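Local coordinates for coat protein (PDB 6YFR), which forms the shell of a single-stranded RNA bacteriophage, here a virus-like particle, and probably also binds the viral RNA as related phage coat proteins do, at residues A[6-11]-A[17-22]; A[59-62]-A[67-70]. All blocks are in the same frame, centred on the assembly; numbering follows the deposited sequence.

Contact 1 of 2, residues A[6-11]-A[17-22]; sequences TQYSPP and KSTWNV
A classic beta bulge marks the N-terminal hairpin of the coat protein, where Y8 and S9 together face T19 on the antiparallel strand 16-22. The evidence is the shared acceptor: T19 O takes the N-H of Y8 at 2.9 Å and that of S9 at 3.1 Å, both donors tilted from the carbonyl plane. T19 N answers with a straighter bond to S9 O (168° at the hydrogen). Before the bulge, T6 and N21 form a hydrogen-bonded pair with both backbone bonds made. Between these pairs sits the non-hydrogen-bonded pair of Q7 and W20, whose side chains run side by side. CG of Q7 makes a CH-pi contact over the five-membered ring of W20, 4.3 Å from its centroid, and OE1 of Q7 lies 3.0 Å above the indole plane near the rim. With CG anti to the backbone N (chi1 169°), the Y8 ring meets N21, whose ND2 stands over one face, 3.4 Å from Y8 CG; ring and amide planes differ by 21°. N21 OD1 is held by Q34 NE2, which steadies the amide over the ring. T19 OG1 reaches the edge of the same ring. Strand 34-41 continues the sheet beyond 16-22, pairing by backbone bonds with S18 and W20, while F104, in helix 90-107 of a neighbouring subunit, meets the W20 ring edge-to-face and Y8 packs on P14 of another.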
ATOM      1  N   THR A   6     -67.099 -30.623  37.500  1.00 53.03           N
ATOM      2  CA  THR A   6     -66.476 -31.541  38.444  1.00 34.52           C
ATOM      3  C   THR A   6     -64.986 -31.251  38.494  1.00 49.11           C
ATOM      4  O   THR A   6     -64.375 -30.937  37.468  1.00 43.70           O
ATOM      5  CB  THR A   6     -66.692 -33.014  38.060  1.00 42.32           C
ATOM      6  OG1 THR A   6     -66.319 -33.210  36.689  1.00 48.79           O
ATOM      7  CG2 THR A   6     -68.147 -33.421  38.270  1.00 51.20           C
ATOM      8  N   GLN A   7     -64.409 -31.350  39.688  1.00 33.10           N
ATOM      9  CA  GLN A   7     -63.001 -31.020  39.856  1.00 46.55           C
ATOM     10  C   GLN A   7     -62.133 -32.062  39.165  1.00 28.99           C
ATOM     11  O   GLN A   7     -62.149 -33.239  39.538  1.00 50.14           O
ATOM     12  CB  GLN A   7     -62.653 -30.926  41.336  1.00 28.99           C
ATOM     13  CG  GLN A   7     -61.296 -30.306  41.586  1.00 45.57           C
ATOM     14  CD  GLN A   7     -61.257 -29.520  42.875  1.00 59.32           C
ATOM     15  OE1 GLN A   7     -60.896 -28.343  42.883  1.00 57.27           O
ATOM     16  NE2 GLN A   7     -61.626 -30.166  43.978  1.00 67.58           N
ATOM     17  N   TYR A   8     -61.373 -31.622  38.161  1.00 39.25           N
ATOM     18  CA  TYR A   8     -60.470 -32.473  37.392  1.00 47.86           C
ATOM     19  C   TYR A   8     -59.081 -32.544  38.023  1.00 35.39           C
ATOM     20  O   TYR A   8     -58.616 -33.632  38.378  1.00 55.29           O
ATOM     21  CB  TYR A   8     -60.403 -31.963  35.945  1.00 34.95           C
ATOM     22  CG  TYR A   8     -59.317 -32.559  35.072  1.00 59.64           C
ATOM     23  CD1 TYR A   8     -59.313 -33.910  34.743  1.00 36.74           C
ATOM     24  CD2 TYR A   8     -58.314 -31.751  34.544  1.00 70.00           C
ATOM     25  CE1 TYR A   8     -58.319 -34.445  33.930  1.00 32.17           C
ATOM     26  CE2 TYR A   8     -57.322 -32.270  33.734  1.00 58.96           C
ATOM     27  CZ  TYR A   8     -57.328 -33.616  33.428  1.00100.26           C
ATOM     28  OH  TYR A   8     -56.337 -34.124  32.620  1.00 59.09           O
ATOM     29  N   SER A   9     -58.413 -31.403  38.186  1.00 39.06           N
ATOM     30  CA  SER A   9     -57.141 -31.366  38.902  1.00 28.38           C
ATOM     31  C   SER A   9     -57.327 -30.670  40.241  1.00 38.27           C
ATOM     32  O   SER A   9     -57.543 -29.448  40.273  1.00 50.36           O
ATOM     33  CB  SER A   9     -56.067 -30.653  38.081  1.00 33.18           C
ATOM     34  OG  SER A   9     -54.863 -30.537  38.828  1.00 47.33           O
ATOM     35  N   PRO A  10     -57.238 -31.384  41.357  1.00 48.22           N
ATOM     36  CA  PRO A  10     -57.589 -30.798  42.650  1.00 34.12           C
ATOM     37  C   PRO A  10     -56.471 -29.918  43.172  1.00 50.32           C
ATOM     38  O   PRO A  10     -55.334 -29.984  42.677  1.00 49.08           O
ATOM     39  CB  PRO A  10     -57.792 -32.031  43.539  1.00 32.61           C
ATOM     40  CG  PRO A  10     -56.813 -33.016  42.985  1.00 65.00           C
ATOM     41  CD  PRO A  10     -56.760 -32.769  41.493  1.00 58.22           C
ATOM     42  N   PRO A  11     -56.752 -29.063  44.156  1.00 44.65           N
ATOM     43  CA  PRO A  11     -55.692 -28.217  44.711  1.00 40.08           C
ATOM     44  C   PRO A  11     -54.667 -29.044  45.466  1.00 58.25           C
ATOM     45  O   PRO A  11     -55.000 -29.986  46.191  1.00 51.39           O
ATOM     46  CB  PRO A  11     -56.446 -27.258  45.641  1.00 53.40           C
ATOM     47  CG  PRO A  11     -57.682 -27.993  46.007  1.00 38.95           C
ATOM     48  CD  PRO A  11     -58.057 -28.775  44.778  1.00 42.77           C
ATOM     49  N   LYS A  17     -52.399 -23.979  40.734  1.00 37.66           N
ATOM     50  CA  LYS A  17     -53.590 -24.022  39.895  1.00 36.86           C
ATOM     51  C   LYS A  17     -54.494 -25.168  40.320  1.00 35.10           C
ATOM     52  O   LYS A  17     -54.019 -26.231  40.728  1.00 37.78           O
ATOM     53  CB  LYS A  17     -53.238 -24.194  38.407  1.00 21.65           C
ATOM     54  CG  LYS A  17     -52.623 -22.971  37.744  1.00 74.62           C
ATOM     55  CD  LYS A  17     -52.606 -23.118  36.223  1.00 60.03           C
ATOM     56  CE  LYS A  17     -51.827 -24.352  35.782  1.00 86.38           C
ATOM     57  NZ  LYS A  17     -51.718 -24.454  34.297  1.00 98.10           N
ATOM     58  N   SER A  18     -55.799 -24.940  40.212  1.00 41.64           N
ATOM     59  CA  SER A  18     -56.814 -25.970  40.367  1.00 30.26           C
ATOM     60  C   SER A  18     -57.772 -25.851  39.190  1.00 46.39           C
ATOM     61  O   SER A  18     -58.084 -24.738  38.758  1.00 48.34           O
ATOM     62  CB  SER A  18     -57.562 -25.821  41.696  1.00 28.94           C
ATOM     63  OG  SER A  18     -58.735 -26.612  41.718  1.00 98.21           O
ATOM     64  N   THR A  19     -58.221 -26.987  38.650  1.00 30.55           N
ATOM     65  CA  THR A  19     -59.064 -26.963  37.459  1.00 35.73           C
ATOM     66  C   THR A  19     -60.302 -27.829  37.640  1.00 38.63           C
ATOM     67  O   THR A  19     -60.234 -28.935  38.183  1.00 60.42           O
ATOM     68  CB  THR A  19     -58.302 -27.429  36.205  1.00 38.46           C
ATOM     69  OG1 THR A  19     -57.927 -28.803  36.349  1.00 58.13           O
ATOM     70  CG2 THR A  19     -57.055 -26.585  35.978  1.00 22.76           C
ATOM     71  N   TRP A  20     -61.430 -27.300  37.173  1.00 47.90           N
ATOM     72  CA  TRP A  20     -62.691 -28.015  37.049  1.00 43.29           C
ATOM     73  C   TRP A  20     -63.029 -28.170  35.574  1.00 41.24           C
ATOM     74  O   TRP A  20     -62.783 -27.260  34.773  1.00 46.20           O
ATOM     75  CB  TRP A  20     -63.833 -27.264  37.737  1.00 34.09           C
ATOM     76  CG  TRP A  20     -63.671 -27.063  39.204  1.00 40.05           C
ATOM     77  CD1 TRP A  20     -64.305 -27.750  40.196  1.00 30.84           C
ATOM     78  CD2 TRP A  20     -62.834 -26.099  39.853  1.00 22.15           C
ATOM     79  NE1 TRP A  20     -63.912 -27.278  41.425  1.00 47.57           N
ATOM     80  CE2 TRP A  20     -63.010 -26.264  41.242  1.00 25.48           C
ATOM     81  CE3 TRP A  20     -61.951 -25.117  39.397  1.00 32.81           C
ATOM     82  CZ2 TRP A  20     -62.336 -25.484  42.175  1.00 28.41           C
ATOM     83  CZ3 TRP A  20     -61.283 -24.342  40.330  1.00 35.77           C
ATOM     84  CH2 TRP A  20     -61.480 -24.530  41.701  1.00 26.45           C
ATOM     85  N   ASN A  21     -63.602 -29.315  35.220  1.00 32.51           N
ATOM     86  CA  ASN A  21     -64.100 -29.555  33.874  1.00 43.43           C
ATOM     87  C   ASN A  21     -65.616 -29.415  33.852  1.00 43.69           C
ATOM     88  O   ASN A  21     -66.304 -29.826  34.795  1.00 45.50           O
ATOM     89  CB  ASN A  21     -63.707 -30.948  33.370  1.00 25.11           C
ATOM     90  CG  ASN A  21     -62.242 -31.048  32.996  1.00 41.34           C
ATOM     91  OD1 ASN A  21     -61.527 -30.046  32.951  1.00 51.90           O
ATOM     92  ND2 ASN A  21     -61.789 -32.265  32.714  1.00 45.49           N
ATOM     93  N   VAL A  22     -66.124 -28.830  32.770  1.00 34.98           N
ATOM     94  CA  VAL A  22     -67.562 -28.730  32.546  1.00 49.78           C
ATOM     95  C   VAL A  22     -68.077 -30.083  32.079  1.00 39.11           C
ATOM     96  O   VAL A  22     -67.598 -30.632  31.080  1.00 57.09           O
ATOM     97  CB  VAL A  22     -67.878 -27.636  31.516  1.00 39.74           C
ATOM     98  CG1 VAL A  22     -69.343 -27.689  31.125  1.00 32.94           C
ATOM     99  CG2 VAL A  22     -67.511 -26.279  32.063  1.00 35.56           C
TER

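Contact 2 of 2, residues A[59-62]-A[67-70]; sequences PSTN and CTEW
One face of the W70 indole carries P59, whose CA stands 4.0 Å above the ring plane, displaced toward the rim; at the six-membered end, CD of P59 comes to 3.6 Å from CZ3 of W70. The two side chains cross rather than stack, an apolar contact at the last pair before the strands part. S60 N donates to E69 O at 2.8 Å, with the donor tilted 33° from the carbonyl plane, and E69 N returns a bond to S60 OG at 2.9 Å (155° at the hydrogen). That hydroxyl stands between the backbone N and the carbonyl carbon of its own residue (chi1 64°), which turns it toward the E69 amide, where a side chain replaces the usual carbonyl acceptor. Further out, OG1 of T61 and OG1 of T68 lie 3.0 Å apart; each also has a partner in the intervening loop, S63 O for T61 and S65 OG for T68. P59 O accepts from N87 of a neighbouring subunit, and, on the loop side of T68, C67 forms a disulfide with C66 of a different neighbour. This is the base of the loop joining antiparallel strands 47-59 and 70-82, closed by P59 and W70.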
ATOM      1  N   PRO A  59     -67.422 -24.291  18.670  1.00 50.21           N
ATOM      2  CA  PRO A  59     -67.113 -24.326  17.236  1.00 59.37           C
ATOM      3  C   PRO A  59     -67.648 -23.098  16.520  1.00 47.34           C
ATOM      4  O   PRO A  59     -68.684 -22.537  16.884  1.00 57.73           O
ATOM      5  CB  PRO A  59     -67.810 -25.603  16.751  1.00 38.30           C
ATOM      6  CG  PRO A  59     -68.884 -25.859  17.763  1.00 34.78           C
ATOM      7  CD  PRO A  59     -68.323 -25.385  19.071  1.00 44.33           C
ATOM      8  N   SER A  60     -66.918 -22.685  15.481  1.00 60.37           N
ATOM      9  CA  SER A  60     -67.269 -21.472  14.752  1.00 61.44           C
ATOM     10  C   SER A  60     -68.567 -21.614  13.969  1.00 72.30           C
ATOM     11  O   SER A  60     -69.155 -20.598  13.582  1.00 80.45           O
ATOM     12  CB  SER A  60     -66.138 -21.084  13.798  1.00 51.43           C
ATOM     13  OG  SER A  60     -65.947 -22.078  12.806  1.00 73.04           O
ATOM     14  N   THR A  61     -69.020 -22.839  13.722  1.00 80.80           N
ATOM     15  CA  THR A  61     -70.250 -23.089  12.988  1.00 68.64           C
ATOM     16  C   THR A  61     -71.179 -23.973  13.812  1.00 84.29           C
ATOM     17  O   THR A  61     -70.764 -24.622  14.776  1.00 87.79           O
ATOM     18  CB  THR A  61     -69.965 -23.750  11.634  1.00 62.03           C
ATOM     19  OG1 THR A  61     -69.223 -24.959  11.839  1.00 94.60           O
ATOM     20  CG2 THR A  61     -69.163 -22.813  10.742  1.00 75.65           C
ATOM     21  N   ASN A  62     -72.454 -23.987  13.417  1.00 83.06           N
ATOM     22  CA  ASN A  62     -73.442 -24.772  14.149  1.00 95.91           C
ATOM     23  C   ASN A  62     -73.253 -26.267  13.929  1.00111.82           C
ATOM     24  O   ASN A  62     -73.534 -27.064  14.832  1.00101.56           O
ATOM     25  CB  ASN A  62     -74.851 -24.348  13.743  1.00 75.94           C
ATOM     26  CG  ASN A  62     -75.229 -22.985  14.289  1.00 98.00           C
ATOM     27  OD1 ASN A  62     -75.130 -22.736  15.491  1.00103.78           O
ATOM     28  ND2 ASN A  62     -75.655 -22.090  13.405  1.00 83.07           N
ATOM     29  N   CYS A  67     -64.186 -26.199   7.323  1.00118.07           N
ATOM     30  CA  CYS A  67     -63.689 -24.904   7.770  1.00128.38           C
ATOM     31  C   CYS A  67     -64.042 -24.610   9.221  1.00136.42           C
ATOM     32  O   CYS A  67     -63.857 -23.474   9.677  1.00126.40           O
ATOM     33  CB  CYS A  67     -64.225 -23.791   6.868  1.00115.96           C
ATOM     34  SG  CYS A  67     -65.975 -23.956   6.401  1.00130.54           S
ATOM     35  N   THR A  68     -64.545 -25.603   9.951  1.00122.43           N
ATOM     36  CA  THR A  68     -64.926 -25.401  11.341  1.00 98.57           C
ATOM     37  C   THR A  68     -63.698 -25.111  12.193  1.00 87.64           C
ATOM     38  O   THR A  68     -62.818 -25.964  12.340  1.00 65.21           O
ATOM     39  CB  THR A  68     -65.660 -26.633  11.871  1.00 79.89           C
ATOM     40  OG1 THR A  68     -66.900 -26.794  11.170  1.00137.54           O
ATOM     41  CG2 THR A  68     -65.932 -26.502  13.360  1.00 77.73           C
ATOM     42  N   GLU A  69     -63.635 -23.902  12.741  1.00 73.29           N
ATOM     43  CA  GLU A  69     -62.602 -23.517  13.687  1.00 65.21           C
ATOM     44  C   GLU A  69     -63.167 -23.560  15.100  1.00 69.31           C
ATOM     45  O   GLU A  69     -64.363 -23.773  15.313  1.00 66.54           O
ATOM     46  CB  GLU A  69     -62.056 -22.124  13.361  1.00 89.17           C
ATOM     47  CG  GLU A  69     -61.379 -22.032  12.005  1.00 80.18           C
ATOM     48  CD  GLU A  69     -60.818 -20.653  11.721  1.00117.85           C
ATOM     49  OE1 GLU A  69     -61.154 -19.707  12.466  1.00113.04           O
ATOM     50  OE2 GLU A  69     -60.039 -20.519  10.754  1.00113.44           O
ATOM     51  N   TRP A  70     -62.288 -23.353  16.074  1.00 60.49           N
ATOM     52  CA  TRP A  70     -62.664 -23.398  17.482  1.00 42.88           C
ATOM     53  C   TRP A  70     -62.390 -22.036  18.106  1.00 48.13           C
ATOM     54  O   TRP A  70     -61.235 -21.676  18.348  1.00 66.34           O
ATOM     55  CB  TRP A  70     -61.917 -24.507  18.205  1.00 37.71           C
ATOM     56  CG  TRP A  70     -62.438 -25.847  17.847  1.00 42.56           C
ATOM     57  CD1 TRP A  70     -61.995 -26.655  16.847  1.00 47.37           C
ATOM     58  CD2 TRP A  70     -63.527 -26.533  18.470  1.00 43.93           C
ATOM     59  NE1 TRP A  70     -62.734 -27.813  16.814  1.00 59.33           N
ATOM     60  CE2 TRP A  70     -63.683 -27.762  17.799  1.00 36.38           C
ATOM     61  CE3 TRP A  70     -64.382 -26.232  19.535  1.00 53.08           C
ATOM     62  CZ2 TRP A  70     -64.656 -28.691  18.162  1.00 44.61           C
ATOM     63  CZ3 TRP A  70     -65.349 -27.155  19.891  1.00 40.70           C
ATOM     64  CH2 TRP A  70     -65.479 -28.367  19.203  1.00 47.71           C
TER

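Overall arrangement
Both contacts lie at the surface and link segments that are close in sequence, but they occupy different parts of the five-stranded antiparallel sheet. Contact 1 ties its first two strands, while contact 2 closes the loop between its last two. Their centres are 26 Å apart and their nearest atoms about 12 Å, so neither touches the other. Repeated backbone bonding and a bulge define contact 1, which includes the buried residues S18 and W20; contact 2 has no buried residue among those touching and uses a serine hydroxyl beside a single backbone bond. Both reach a neighbouring subunit, by ring packing at 6-11/17-22 and polar bonds at 59-62/67-70, where a disulfide to a further subunit is added.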